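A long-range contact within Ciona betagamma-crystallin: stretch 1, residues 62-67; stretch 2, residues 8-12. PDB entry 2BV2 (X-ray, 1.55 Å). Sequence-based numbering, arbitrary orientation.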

ATOM      1  N   GLY A  62      10.075  -6.545  -2.094  1.00 13.36           N
ATOM      2  CA  GLY A  62      10.958  -5.498  -2.578  1.00 14.60           C
ATOM      3  C   GLY A  62      10.500  -4.131  -2.115  1.00 12.69           C
ATOM      4  O   GLY A  62       9.490  -3.998  -1.426  1.00 12.14           O
ATOM      5  N   LYS A  63      11.261  -3.118  -2.516  1.00 12.19           N
ATOM      6  CA  LYS A  63      11.006  -1.751  -2.148  1.00 12.55           C
ATOM      7  C   LYS A  63      10.456  -0.944  -3.330  1.00 12.96           C
ATOM      8  O   LYS A  63      10.883  -1.092  -4.474  1.00 15.98           O
ATOM      9  CB  LYS A  63      12.282  -1.108  -1.608  1.00 13.49           C
ATOM     10  CG  LYS A  63      12.840  -1.809  -0.378  1.00 14.96           C
ATOM     11  CD  LYS A  63      14.034  -1.063   0.229  1.00 14.88           C
ATOM     12  CE  LYS A  63      14.555  -1.758   1.511  1.00 14.66           C
ATOM     13  NZ  LYS A  63      15.803  -1.145   2.114  1.00 18.79           N
ATOM     14  N   TYR A  64       9.500  -0.084  -3.004  1.00 14.72           N
ATOM     15  CA  TYR A  64       8.776   0.740  -3.965  1.00 10.41           C
ATOM     16  C   TYR A  64       8.841   2.178  -3.435  1.00 11.72           C
ATOM     17  O   TYR A  64       7.988   2.596  -2.632  1.00 14.08           O
ATOM     18  CB  TYR A  64       7.331   0.248  -4.056  1.00 11.14           C
ATOM     19  CG  TYR A  64       7.193  -1.151  -4.613  1.00 10.85           C
ATOM     20  CD1 TYR A  64       7.281  -2.263  -3.780  1.00  9.24           C
ATOM     21  CD2 TYR A  64       6.963  -1.357  -5.963  1.00 10.69           C
ATOM     22  CE1 TYR A  64       7.142  -3.548  -4.288  1.00 10.64           C
ATOM     23  CE2 TYR A  64       6.831  -2.620  -6.489  1.00  8.53           C
ATOM     24  CZ  TYR A  64       6.916  -3.721  -5.653  1.00  9.04           C
ATOM     25  OH  TYR A  64       6.783  -5.010  -6.195  1.00 15.23           O
ATOM     26  N   PRO A  65       9.883   2.929  -3.842  1.00 11.12           N
ATOM     27  CA  PRO A  65      10.156   4.231  -3.230  1.00 10.40           C
ATOM     28  C   PRO A  65       9.214   5.382  -3.595  1.00 11.98           C
ATOM     29  O   PRO A  65       9.268   6.432  -2.953  1.00 12.46           O
ATOM     30  CB  PRO A  65      11.584   4.543  -3.702  1.00 14.70           C
ATOM     31  CG  PRO A  65      11.736   3.822  -4.978  1.00 14.44           C
ATOM     32  CD  PRO A  65      10.900   2.571  -4.858  1.00 13.28           C
ATOM     33  N   ASN A  66       8.393   5.203  -4.624  1.00 12.73           N
ATOM     34  CA  ASN A  66       7.374   6.195  -4.993  1.00 10.85           C
ATOM     35  C   ASN A  66       6.225   5.502  -5.725  1.00  9.64           C
ATOM     36  O   ASN A  66       6.363   4.344  -6.125  1.00 13.17           O
ATOM     37  CB  ASN A  66       7.995   7.301  -5.827  1.00 11.57           C
ATOM     38  CG  ASN A  66       8.787   6.765  -6.974  1.00 12.79           C
ATOM     39  OD1 ASN A  66       8.322   5.895  -7.677  1.00 14.68           O
ATOM     40  ND2 ASN A  66      10.008   7.268  -7.159  1.00 20.62           N
ATOM     41  N   PRO A  67       5.072   6.184  -5.871  1.00 11.03           N
ATOM     42  CA  PRO A  67       3.935   5.494  -6.492  1.00 10.35           C
ATOM     43  C   PRO A  67       4.184   5.040  -7.952  1.00  9.20           C
ATOM     44  O   PRO A  67       3.695   3.971  -8.369  1.00 14.85           O
ATOM     45  CB  PRO A  67       2.797   6.519  -6.392  1.00 12.62           C
ATOM     46  CG  PRO A  67       3.219   7.478  -5.310  1.00 12.00           C
ATOM     47  CD  PRO A  67       4.718   7.546  -5.433  1.00 12.32           C
TER
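Stretch 2 (8-12) DVEFG

What shape do the two backbones take where they meet? Stretch 1 runs as a strand through residues 62-64 and leaves it at Pro-65, while stretch 2 is a tight turn. Glu-10 and Phe-11 both have positive phi, at 57° and 64°, and the chain folds back so that Asp-8 N bonds to Gly-12 O at 3.1 Å and Gly-12 N to Val-9 O at 3.3 Å.

How is the turn fastened to stretch 1? A single hydrogen bond joins them: Glu-10 N donates to Pro-65 O at 2.8 Å, nearly straight at 175°. The backbones are closest here, with Pro-65 CA 4.5 Å from Glu-10 CA. Asn-66 pairs with Val-9 at 5.2 Å between CA atoms, so the register falls as stretch 1 advances.

Where does the Phe-11 ring go? Its CA-to-CB bond points sideways, but the ring reaches back to the end of the strand. Phe-11 CZ lies 3.5 Å from Pro-65 CA and 3.6 Å from Lys-63 CB, and Phe-11 CE2 approaches Tyr-64 O at 3.5 Å.

What surrounds the hydrogen bond? Val-9 CB packs 3.5 Å from Pro-65 O, and Glu-10 OE1 comes within 3.7 Å of Pro-65 CB, although the Glu-10 side chain sets out away from stretch 1.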

ATOM      1  N   ASP A   8       5.302   9.071   3.263  1.00 12.08           N
ATOM      2  CA  ASP A   8       6.139   9.821   2.333  1.00  9.64           C
ATOM      3  C   ASP A   8       6.924   8.901   1.387  1.00  7.56           C
ATOM      4  O   ASP A   8       7.165   7.748   1.675  1.00 12.07           O
ATOM      5  CB  ASP A   8       7.154  10.682   3.089  1.00 11.28           C
ATOM      6  CG  ASP A   8       6.498  11.681   4.048  1.00 11.48           C
ATOM      7  OD1 ASP A   8       5.282  11.982   3.893  1.00 12.63           O
ATOM      8  OD2 ASP A   8       7.213  12.151   4.971  1.00 14.43           O
ATOM      9  N   VAL A   9       7.359   9.473   0.274  1.00  7.53           N
ATOM     10  CA  VAL A   9       8.269   8.803  -0.637  1.00  6.14           C
ATOM     11  C   VAL A   9       9.577   8.410   0.064  1.00  9.06           C
ATOM     12  O   VAL A   9       9.942   8.931   1.140  1.00 10.40           O
ATOM     13  CB  VAL A   9       8.581   9.657  -1.906  1.00  8.28           C
ATOM     14  CG1 VAL A   9       7.317   9.972  -2.649  1.00 11.12           C
ATOM     15  CG2 VAL A   9       9.345  10.917  -1.554  1.00 11.95           C
ATOM     16  N   GLU A  10      10.285   7.464  -0.552  1.00 10.92           N
ATOM     17  CA  GLU A  10      11.585   7.026  -0.034  1.00  9.51           C
ATOM     18  C   GLU A  10      11.499   6.514   1.399  1.00  9.69           C
ATOM     19  O   GLU A  10      12.456   6.638   2.166  1.00 11.42           O
ATOM     20  CB  GLU A  10      12.634   8.141  -0.176  1.00 10.88           C
ATOM     21  CG  GLU A  10      12.875   8.555  -1.634  1.00 15.43           C
ATOM     22  CD  GLU A  10      13.652   7.509  -2.457  1.00 18.52           C
ATOM     23  OE1 GLU A  10      14.119   6.496  -1.890  1.00 21.02           O
ATOM     24  OE2 GLU A  10      13.808   7.712  -3.684  1.00 19.49           O
ATOM     25  N   PHE A  11      10.345   5.939   1.743  1.00  9.22           N
ATOM     26  CA  PHE A  11      10.145   5.242   3.028  1.00 10.24           C
ATOM     27  C   PHE A  11      10.271   6.169   4.246  1.00  9.39           C
ATOM     28  O   PHE A  11      10.625   5.757   5.346  1.00 10.88           O
ATOM     29  CB  PHE A  11      11.070   4.034   3.113  1.00 10.09           C
ATOM     30  CG  PHE A  11      11.260   3.366   1.798  1.00 10.63           C
ATOM     31  CD1 PHE A  11      12.451   3.486   1.118  1.00 13.35           C
ATOM     32  CD2 PHE A  11      10.194   2.734   1.178  1.00 10.69           C
ATOM     33  CE1 PHE A  11      12.604   2.910  -0.129  1.00 10.56           C
ATOM     34  CE2 PHE A  11      10.330   2.188  -0.078  1.00 10.52           C
ATOM     35  CZ  PHE A  11      11.535   2.256  -0.725  1.00  9.50           C
ATOM     36  N   GLY A  12       9.889   7.410   4.032  1.00 11.47           N
ATOM     37  CA  GLY A  12       9.808   8.394   5.097  1.00  9.96           C
ATOM     38  C   GLY A  12       8.425   8.529   5.711  1.00 13.04           C
ATOM     39  O   GLY A  12       7.425   7.949   5.238  1.00 10.45           O
TER